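Local coordinates for uncharacterized protein (Enterococcus faecalis, PDB 3CEX) that is of unknown function but belongs to the DinB superfamily of helical-bundle proteins and assembles as a dimer, at residues Lys42-Leu47 and Gly160-Thr165; Gln72-Lys77 and Ser108-Ala113; Phe78-Pro83 and Ala97-Ala102. All blocks are in the same frame, centred on the assembly; numbering follows the deposited sequence.

The three contacts are nested along the chain: contact 3 lies inside contact 2, and contact 2 inside contact 1. Contact 1 joins long helices 44-62 and 144-170, the latter also meeting the second subunit. Contact 2 docks the short helix 74-78 on helix 104-124. Contact 3 pairs the loops flanking helix 93-96 and touches both others: Val-99 CG2 lies 3.6 Å from Trp-46 CD1, and Phe-78 CE1 is 3.8 Å from Tyr-110 CD2. Contacts 1 and 2 do not touch: their nearest atoms are about 7 Å apart and their centres about 18 Å. A glycerol, probably from the crystallisation liquor, lies about 3 Å from the Lys-42 side chain, though such molecules can mark pockets.

Contact 1 of 3, residues Lys42-Leu47 and Gly160-Thr165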
loop_
_atom_site.group_PDB
_atom_site.type_symbol
_atom_site.label_atom_id
_atom_site.label_comp_id
_atom_site.label_asym_id
_atom_site.label_seq_id
_atom_site.Cartn_x
_atom_site.Cartn_y
_atom_site.Cartn_z
ATOM N N LYS A 42 1.462 -0.972 15.425
ATOM C CA LYS A 42 0.052 -1.276 15.663
ATOM C C LYS A 42 -0.278 -2.773 15.508
ATOM O O LYS A 42 0.347 -3.506 14.724
ATOM C CB LYS A 42 -0.847 -0.427 14.735
ATOM C CG LYS A 42 -0.659 1.125 14.801
ATOM C CD LYS A 42 -1.142 1.703 16.156
ATOM C CE LYS A 42 -1.416 3.210 16.035
ATOM N NZ LYS A 42 -0.172 4.061 16.047
ATOM N N SER A 43 -1.245 -3.234 16.292
ATOM C CA SER A 43 -1.812 -4.573 16.146
ATOM C C SER A 43 -2.527 -4.710 14.831
ATOM O O SER A 43 -2.932 -3.704 14.232
ATOM C CB SER A 43 -2.800 -4.865 17.283
ATOM O OG SER A 43 -3.976 -4.081 17.219
ATOM N N VAL A 44 -2.685 -5.946 14.378
ATOM C CA VAL A 44 -3.510 -6.215 13.187
ATOM C C VAL A 44 -4.948 -5.772 13.436
ATOM O O VAL A 44 -5.565 -5.186 12.562
ATOM C CB VAL A 44 -3.420 -7.690 12.721
ATOM C CG1 VAL A 44 -4.422 -8.008 11.601
ATOM C CG2 VAL A 44 -2.004 -7.986 12.251
ATOM N N THR A 45 -5.460 -5.978 14.639
ATOM C CA THR A 45 -6.808 -5.491 14.975
ATOM C C THR A 45 -6.898 -3.969 14.789
ATOM O O THR A 45 -7.831 -3.477 14.120
ATOM C CB THR A 45 -7.217 -5.832 16.400
ATOM O OG1 THR A 45 -7.385 -7.241 16.529
ATOM C CG2 THR A 45 -8.552 -5.134 16.776
ATOM N N TRP A 46 -5.926 -3.223 15.324
ATOM C CA TRP A 46 -5.935 -1.743 15.131
ATOM C C TRP A 46 -5.875 -1.352 13.646
ATOM O O TRP A 46 -6.607 -0.478 13.194
ATOM C CB TRP A 46 -4.789 -1.087 15.885
ATOM C CG TRP A 46 -4.870 0.442 15.937
ATOM C CD1 TRP A 46 -5.324 1.186 16.987
ATOM C CD2 TRP A 46 -4.504 1.386 14.910
ATOM N NE1 TRP A 46 -5.259 2.512 16.695
ATOM C CE2 TRP A 46 -4.771 2.678 15.425
ATOM C CE3 TRP A 46 -3.968 1.271 13.616
ATOM C CZ2 TRP A 46 -4.516 3.860 14.690
ATOM C CZ3 TRP A 46 -3.733 2.448 12.872
ATOM C CH2 TRP A 46 -4.021 3.721 13.411
ATOM N N LEU A 47 -4.984 -2.012 12.895
ATOM C CA LEU A 47 -4.795 -1.710 11.463
ATOM C C LEU A 47 -6.047 -1.954 10.635
ATOM O O LEU A 47 -6.403 -1.144 9.779
ATOM C CB LEU A 47 -3.619 -2.528 10.897
ATOM C CG LEU A 47 -2.270 -2.049 11.427
ATOM C CD1 LEU A 47 -1.164 -3.077 11.212
ATOM C CD2 LEU A 47 -1.896 -0.673 10.749
ATOM N N GLY A 160 0.004 -3.679 3.987
ATOM C CA GLY A 160 1.403 -4.045 4.054
ATOM C C GLY A 160 1.922 -4.058 5.465
ATOM O O GLY A 160 2.644 -4.982 5.858
ATOM N N GLN A 161 1.567 -3.032 6.239
ATOM C CA GLN A 161 2.006 -3.000 7.653
ATOM C C GLN A 161 1.452 -4.184 8.428
ATOM O O GLN A 161 2.111 -4.732 9.301
ATOM C CB GLN A 161 1.609 -1.645 8.295
ATOM C CG GLN A 161 2.420 -0.481 7.767
ATOM C CD GLN A 161 1.963 0.893 8.264
ATOM O OE1 GLN A 161 0.898 1.011 8.874
ATOM N NE2 GLN A 161 2.793 1.928 8.031
ATOM N N ALA A 162 0.226 -4.592 8.130
ATOM C CA ALA A 162 -0.392 -5.753 8.835
ATOM C C ALA A 162 0.400 -7.036 8.665
ATOM O O ALA A 162 0.497 -7.833 9.594
ATOM C CB ALA A 162 -1.834 -5.967 8.375
ATOM N N VAL A 163 0.974 -7.234 7.483
ATOM C CA VAL A 163 1.862 -8.381 7.237
ATOM C C VAL A 163 3.064 -8.388 8.170
ATOM O O VAL A 163 3.423 -9.424 8.732
ATOM C CB VAL A 163 2.350 -8.368 5.800
ATOM C CG1 VAL A 163 3.427 -9.418 5.590
ATOM C CG2 VAL A 163 1.160 -8.567 4.834
ATOM N N TYR A 164 3.670 -7.215 8.347
ATOM C CA TYR A 164 4.818 -7.047 9.242
ATOM C C TYR A 164 4.463 -7.280 10.710
ATOM O O TYR A 164 5.183 -7.968 11.412
ATOM C CB TYR A 164 5.510 -5.683 8.957
ATOM C CG TYR A 164 6.620 -5.770 7.912
ATOM C CD1 TYR A 164 6.648 -6.781 6.963
ATOM C CD2 TYR A 164 7.647 -4.852 7.877
ATOM C CE1 TYR A 164 7.686 -6.892 6.031
ATOM C CE2 TYR A 164 8.674 -4.965 6.966
ATOM C CZ TYR A 164 8.678 -5.991 6.036
ATOM O OH TYR A 164 9.702 -6.109 5.109
ATOM N N THR A 165 3.376 -6.688 11.183
ATOM C CA THR A 165 2.944 -6.941 12.547
ATOM C C THR A 165 2.704 -8.439 12.770
ATOM O O THR A 165 3.060 -8.992 13.808
ATOM C CB THR A 165 1.640 -6.225 12.849
ATOM O OG1 THR A 165 1.868 -4.816 12.856
ATOM C CG2 THR A 165 1.101 -6.668 14.235
#
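Thr-165 and Lys-42 make the one hydrogen bond between these segments: the hydroxyl OG1 of Thr-165 donates to the backbone O of Lys-42 over 2.7 Å, nearly along the C=O axis (172°). The threonine is turned so that OG1 stands anti to its carbonyl carbon (chi1 -68°), which leaves CG2 facing the start of helix 44-62, 3.9 Å from Val-44 CG2. Leu-47 extends across to helix 144-170, and its CD1 rests on the backbone of Ala-162, 3.7 Å from CA. Its other methyl, CD2, comes within 3.8 Å of Gln-161 OE1, the two side chains crossing at about a right angle. Gln-161 NE2 donates to Gly-160 O of the second subunit, anchoring the amide at the dimer interface. One layer back, Ser-43 OG accepts from Trp-46 N at 2.9 Å, capping the helix start next to the Lys-42 carbonyl. Phe-21 of helix 8-25 packs on both Leu-47 and Ala-162, joining a third helix of the DinB bundle to the pair. Tyr-164 OH of the second subunit accepts from Lys-42 N. The carbonyl just ahead of the helix, in a largely buried contact, is thus satisfied by a side-chain hydroxyl amid mainly aliphatic packing.

Contact 2 of 3, residues Gln72-Lys77 and Ser108-Ala113; sequences QHWTEK and SDYLAA
In the connection between two long helices of the DinB-type bundle, the short helix 74-78 packs on helix 104-124 through one large side chain, Trp-74. Its CB points toward the long helix and sits over a face of the Tyr-110 ring, 4.1 Å from CD1. With CG anti to the carbonyl carbon, the indole is laid across the partner helix. CG and CD1 come next, and Tyr-110 CD1 lies over the indole face, 3.5 Å from Trp-74 CD1; the five-membered ring and the tyrosine ring meet obliquely, planes 37° apart. Farther out, the six-membered ring receives Tyr-110 CB in a CH-pi contact, 4.1 Å from its centroid. The far rim meets the helix obliquely: CH2 is 3.6 Å from Asp-109 CB, and CZ2 approaches the methyl of Ala-113. Tyr-110, its CG anti to the backbone N (chi1 -179°), carries its ring toward helix 44-62, where OH bonds Asp-56; the Asp-109 carboxylate binds Gln-105. Leu-68 of helix 68-71 touches both Trp-74 and Ala-113. The indole nitrogen is held within its own segment: NE1 donates to Gln-72 OE1 at 2.8 Å, on a lone pair in the carbonyl plane, the oxygen lying 21° out of the indole plane.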
loop_
_atom_site.group_PDB
_atom_site.type_symbol
_atom_site.label_atom_id
_atom_site.label_comp_id
_atom_site.label_asym_id
_atom_site.label_seq_id
_atom_site.Cartn_x
_atom_site.Cartn_y
_atom_site.Cartn_z
ATOM N N GLN A 72 -24.803 2.102 11.094
ATOM C CA GLN A 72 -25.023 0.640 11.186
ATOM C C GLN A 72 -24.659 0.097 12.579
ATOM O O GLN A 72 -24.676 -1.103 12.809
ATOM C CB GLN A 72 -24.223 -0.096 10.119
ATOM C CG GLN A 72 -24.780 0.028 8.717
ATOM C CD GLN A 72 -23.923 -0.651 7.671
ATOM O OE1 GLN A 72 -22.884 -1.222 7.965
ATOM N NE2 GLN A 72 -24.351 -0.560 6.424
ATOM N N HIS A 73 -24.325 0.990 13.505
ATOM C CA HIS A 73 -24.068 0.618 14.890
ATOM C C HIS A 73 -22.864 -0.294 15.119
ATOM O O HIS A 73 -22.821 -1.034 16.082
ATOM C CB HIS A 73 -25.364 0.059 15.507
ATOM C CG HIS A 73 -26.501 1.010 15.358
ATOM N ND1 HIS A 73 -26.528 2.222 16.016
ATOM C CD2 HIS A 73 -27.586 0.989 14.549
ATOM C CE1 HIS A 73 -27.612 2.883 15.657
ATOM N NE2 HIS A 73 -28.270 2.157 14.766
ATOM N N TRP A 74 -21.850 -0.173 14.276
ATOM C CA TRP A 74 -20.605 -0.900 14.536
ATOM C C TRP A 74 -19.962 -0.485 15.854
ATOM O O TRP A 74 -19.371 -1.306 16.540
ATOM C CB TRP A 74 -19.615 -0.749 13.384
ATOM C CG TRP A 74 -20.099 -1.318 12.096
ATOM C CD1 TRP A 74 -20.596 -0.624 11.036
ATOM C CD2 TRP A 74 -20.153 -2.694 11.729
ATOM N NE1 TRP A 74 -20.931 -1.474 10.025
ATOM C CE2 TRP A 74 -20.676 -2.757 10.424
ATOM C CE3 TRP A 74 -19.789 -3.879 12.363
ATOM C CZ2 TRP A 74 -20.861 -3.959 9.749
ATOM C CZ3 TRP A 74 -19.985 -5.072 11.697
ATOM C CH2 TRP A 74 -20.511 -5.105 10.404
ATOM N N THR A 75 -20.094 0.779 16.229
ATOM C CA THR A 75 -19.545 1.232 17.506
ATOM C C THR A 75 -20.011 0.394 18.709
ATOM O O THR A 75 -19.236 0.139 19.605
ATOM C CB THR A 75 -19.798 2.730 17.762
ATOM O OG1 THR A 75 -19.069 3.117 18.933
ATOM C CG2 THR A 75 -21.279 3.031 17.972
ATOM N N GLU A 76 -21.270 -0.032 18.716
ATOM C CA GLU A 76 -21.808 -0.908 19.788
ATOM C C GLU A 76 -21.280 -2.345 19.743
ATOM O O GLU A 76 -21.134 -2.977 20.769
ATOM C CB GLU A 76 -23.333 -0.952 19.736
ATOM C CG GLU A 76 -24.010 0.376 20.090
ATOM C CD GLU A 76 -24.330 1.232 18.878
ATOM O OE1 GLU A 76 -23.662 1.083 17.834
ATOM O OE2 GLU A 76 -25.248 2.070 18.967
ATOM N N LYS A 77 -20.973 -2.854 18.555
ATOM C CA LYS A 77 -20.399 -4.202 18.405
ATOM C C LYS A 77 -18.964 -4.262 18.873
ATOM O O LYS A 77 -18.534 -5.255 19.458
ATOM C CB LYS A 77 -20.426 -4.640 16.946
ATOM C CG LYS A 77 -21.797 -4.625 16.282
ATOM C CD LYS A 77 -22.793 -5.424 17.033
ATOM C CE LYS A 77 -22.470 -6.890 17.062
ATOM N NZ LYS A 77 -23.679 -7.586 17.615
ATOM N N SER A 108 -13.582 -8.429 10.000
ATOM C CA SER A 108 -13.869 -8.789 8.631
ATOM C C SER A 108 -15.149 -8.137 8.143
ATOM O O SER A 108 -15.228 -7.677 6.982
ATOM C CB SER A 108 -14.038 -10.291 8.484
ATOM O OG SER A 108 -12.819 -10.932 8.661
ATOM N N ASP A 109 -16.169 -8.166 9.004
ATOM C CA ASP A 109 -17.496 -7.625 8.659
ATOM C C ASP A 109 -17.487 -6.106 8.488
ATOM O O ASP A 109 -18.070 -5.556 7.514
ATOM C CB ASP A 109 -18.532 -8.049 9.709
ATOM C CG ASP A 109 -18.836 -9.529 9.687
ATOM O OD1 ASP A 109 -18.443 -10.240 8.729
ATOM O OD2 ASP A 109 -19.489 -9.989 10.655
ATOM N N TYR A 110 -16.817 -5.400 9.393
ATOM C CA TYR A 110 -16.788 -3.947 9.281
ATOM C C TYR A 110 -15.912 -3.512 8.083
ATOM O O TYR A 110 -16.269 -2.602 7.331
ATOM C CB TYR A 110 -16.327 -3.294 10.597
ATOM C CG TYR A 110 -16.285 -1.773 10.574
ATOM C CD1 TYR A 110 -17.291 -1.021 9.957
ATOM C CD2 TYR A 110 -15.268 -1.091 11.184
ATOM C CE1 TYR A 110 -17.238 0.410 9.949
ATOM C CE2 TYR A 110 -15.216 0.299 11.175
ATOM C CZ TYR A 110 -16.191 1.048 10.554
ATOM O OH TYR A 110 -16.096 2.437 10.572
ATOM N N LEU A 111 -14.786 -4.183 7.873
ATOM C CA LEU A 111 -13.979 -3.886 6.689
ATOM C C LEU A 111 -14.740 -4.159 5.378
ATOM O O LEU A 111 -14.691 -3.351 4.451
ATOM C CB LEU A 111 -12.644 -4.657 6.698
ATOM C CG LEU A 111 -11.627 -4.317 5.594
ATOM C CD1 LEU A 111 -11.243 -2.816 5.629
ATOM C CD2 LEU A 111 -10.334 -5.199 5.780
ATOM N N ALA A 112 -15.448 -5.279 5.312
ATOM C CA ALA A 112 -16.246 -5.607 4.115
ATOM C C ALA A 112 -17.315 -4.547 3.845
ATOM O O ALA A 112 -17.546 -4.168 2.684
ATOM C CB ALA A 112 -16.911 -7.010 4.253
ATOM N N ALA A 113 -17.974 -4.074 4.914
ATOM C CA ALA A 113 -18.946 -2.999 4.794
ATOM C C ALA A 113 -18.283 -1.714 4.309
ATOM O O ALA A 113 -18.848 -1.015 3.470
ATOM C CB ALA A 113 -19.690 -2.757 6.106
#

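Contact 3 of 3, residues Phe78-Pro83 and Ala97-Ala102; sequences FALDLP and AKVVVA
In the long connection between helices 44-62 and 104-124 of the DinB-type bundle, the end of helix 74-78 with the loop after it meets the loop before helix 104-124, with no direct hydrogen bond between them. The tight part is apolar and faces the bundle. Phe-78 and Val-101 lie side by side and point the same way, with Val-101 CG1 3.5 Å from CE2 of the Phe-78 ring, approaching it obliquely. Next along, Val-99 CG2 is the shared target of two leucines: Leu-82 CD1 comes to 3.8 Å, crossing at about a right angle, while Leu-80 CD1 stays slightly farther off. The other methyl of Leu-80, CD2, reaches the backbone and lies 3.8 Å from Val-100 O. Trp-49 of helix 44-62 touches Phe-78, Leu-80 and Val-99, closing this cluster from the bundle side.

The exposed side is looser. There Lys-98 curls in its outer half and runs past Asp-81, its CD 3.4 Å from Asp-81 O. Its NZ stops 4.0 Å from Asp-81 OD2, beyond salt-bridge range, so any attraction between the charges is probably modest. Asp-81 is the centre of an inverse gamma turn, and a water accepts from its N at 3.0 Å while donating to Lys-98 O. A second water links Ala-102 N with Phe-78 O, the latter weakly. The segments are therefore joined by methyl and ring contacts inside, with water between their backbones.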
loop_
_atom_site.group_PDB
_atom_site.type_symbol
_atom_site.label_atom_id
_atom_site.label_comp_id
_atom_site.label_asym_id
_atom_site.label_seq_id
_atom_site.Cartn_x
_atom_site.Cartn_y
_atom_site.Cartn_z
ATOM N N PHE A 78 -18.218 -3.193 18.577
ATOM C CA PHE A 78 -16.827 -3.088 18.945
ATOM C C PHE A 78 -16.703 -2.798 20.444
ATOM O O PHE A 78 -15.807 -3.327 21.103
ATOM C CB PHE A 78 -16.128 -2.013 18.098
ATOM C CG PHE A 78 -15.620 -2.518 16.780
ATOM C CD1 PHE A 78 -16.435 -2.559 15.668
ATOM C CD2 PHE A 78 -14.309 -2.943 16.655
ATOM C CE1 PHE A 78 -15.941 -3.012 14.450
ATOM C CE2 PHE A 78 -13.832 -3.412 15.455
ATOM C CZ PHE A 78 -14.639 -3.438 14.352
ATOM N N ALA A 79 -17.588 -1.949 20.960
ATOM C CA ALA A 79 -17.579 -1.498 22.371
ATOM C C ALA A 79 -16.191 -1.081 22.865
ATOM O O ALA A 79 -15.730 -1.508 23.930
ATOM C CB ALA A 79 -18.216 -2.549 23.304
ATOM N N LEU A 80 -15.544 -0.223 22.089
ATOM C CA LEU A 80 -14.193 0.244 22.413
ATOM C C LEU A 80 -14.196 1.125 23.665
ATOM O O LEU A 80 -15.125 1.891 23.875
ATOM C CB LEU A 80 -13.595 1.011 21.229
ATOM C CG LEU A 80 -13.349 0.273 19.904
ATOM C CD1 LEU A 80 -12.618 1.188 18.928
ATOM C CD2 LEU A 80 -12.580 -0.997 20.147
ATOM N N ASP A 81 -13.160 1.005 24.493
ATOM C CA ASP A 81 -12.985 1.937 25.616
ATOM C C ASP A 81 -12.340 3.237 25.121
ATOM O O ASP A 81 -11.357 3.713 25.666
ATOM C CB ASP A 81 -12.174 1.288 26.744
ATOM C CG ASP A 81 -12.335 2.009 28.106
ATOM O OD1 ASP A 81 -13.281 2.863 28.329
ATOM O OD2 ASP A 81 -11.488 1.673 28.980
ATOM N N LEU A 82 -12.942 3.816 24.088
ATOM C CA LEU A 82 -12.528 5.075 23.507
ATOM C C LEU A 82 -13.791 5.871 23.187
ATOM O O LEU A 82 -14.792 5.305 22.721
ATOM C CB LEU A 82 -11.764 4.854 22.212
ATOM C CG LEU A 82 -10.381 4.213 22.261
ATOM C CD1 LEU A 82 -9.899 4.077 20.829
ATOM C CD2 LEU A 82 -9.373 5.001 23.137
ATOM N N PRO A 83 -13.763 7.186 23.431
ATOM C CA PRO A 83 -14.963 7.975 23.185
ATOM C C PRO A 83 -15.189 8.202 21.686
ATOM O O PRO A 83 -14.223 8.273 20.923
ATOM C CB PRO A 83 -14.655 9.300 23.905
ATOM C CG PRO A 83 -13.160 9.417 23.846
ATOM C CD PRO A 83 -12.637 8.002 23.919
ATOM N N ALA A 97 -3.726 0.590 22.050
ATOM C CA ALA A 97 -3.835 -0.715 22.711
ATOM C C ALA A 97 -5.262 -1.053 23.136
ATOM O O ALA A 97 -5.547 -2.196 23.434
ATOM C CB ALA A 97 -2.919 -0.767 23.936
ATOM N N LYS A 98 -6.143 -0.057 23.187
ATOM C CA LYS A 98 -7.523 -0.268 23.553
ATOM C C LYS A 98 -8.383 -0.675 22.362
ATOM O O LYS A 98 -9.562 -0.997 22.538
ATOM C CB LYS A 98 -8.111 0.996 24.195
ATOM C CG LYS A 98 -7.521 1.289 25.566
ATOM C CD LYS A 98 -8.316 2.374 26.269
ATOM C CE LYS A 98 -7.458 3.286 27.153
ATOM N NZ LYS A 98 -7.782 3.147 28.571
ATOM N N VAL A 99 -7.821 -0.644 21.154
ATOM C CA VAL A 99 -8.573 -1.126 20.010
ATOM C C VAL A 99 -8.332 -2.635 19.935
ATOM O O VAL A 99 -7.333 -3.100 19.396
ATOM C CB VAL A 99 -8.215 -0.410 18.716
ATOM C CG1 VAL A 99 -9.043 -1.006 17.559
ATOM C CG2 VAL A 99 -8.455 1.132 18.853
ATOM N N VAL A 100 -9.241 -3.380 20.562
ATOM C CA VAL A 100 -9.195 -4.829 20.624
ATOM C C VAL A 100 -10.613 -5.341 20.384
ATOM O O VAL A 100 -11.578 -4.623 20.643
ATOM C CB VAL A 100 -8.642 -5.348 21.993
ATOM C CG1 VAL A 100 -7.192 -4.926 22.161
ATOM C CG2 VAL A 100 -9.505 -4.861 23.193
ATOM N N VAL A 101 -10.729 -6.567 19.872
ATOM C CA VAL A 101 -12.036 -7.167 19.592
ATOM C C VAL A 101 -12.175 -8.525 20.277
ATOM O O VAL A 101 -11.177 -9.219 20.555
ATOM C CB VAL A 101 -12.284 -7.356 18.069
ATOM C CG1 VAL A 101 -12.468 -6.010 17.357
ATOM C CG2 VAL A 101 -11.152 -8.171 17.433
ATOM N N ALA A 102 -13.429 -8.913 20.525
ATOM C CA ALA A 102 -13.738 -10.214 21.123
ATOM C C ALA A 102 -13.612 -11.368 20.115
ATOM O O ALA A 102 -13.238 -12.481 20.491
ATOM C CB ALA A 102 -15.139 -10.182 21.759
HETATM O O HOH W 1 -15.700 -6.694 20.393
HETATM O O HOH W 2 -11.144 -1.216 24.330
#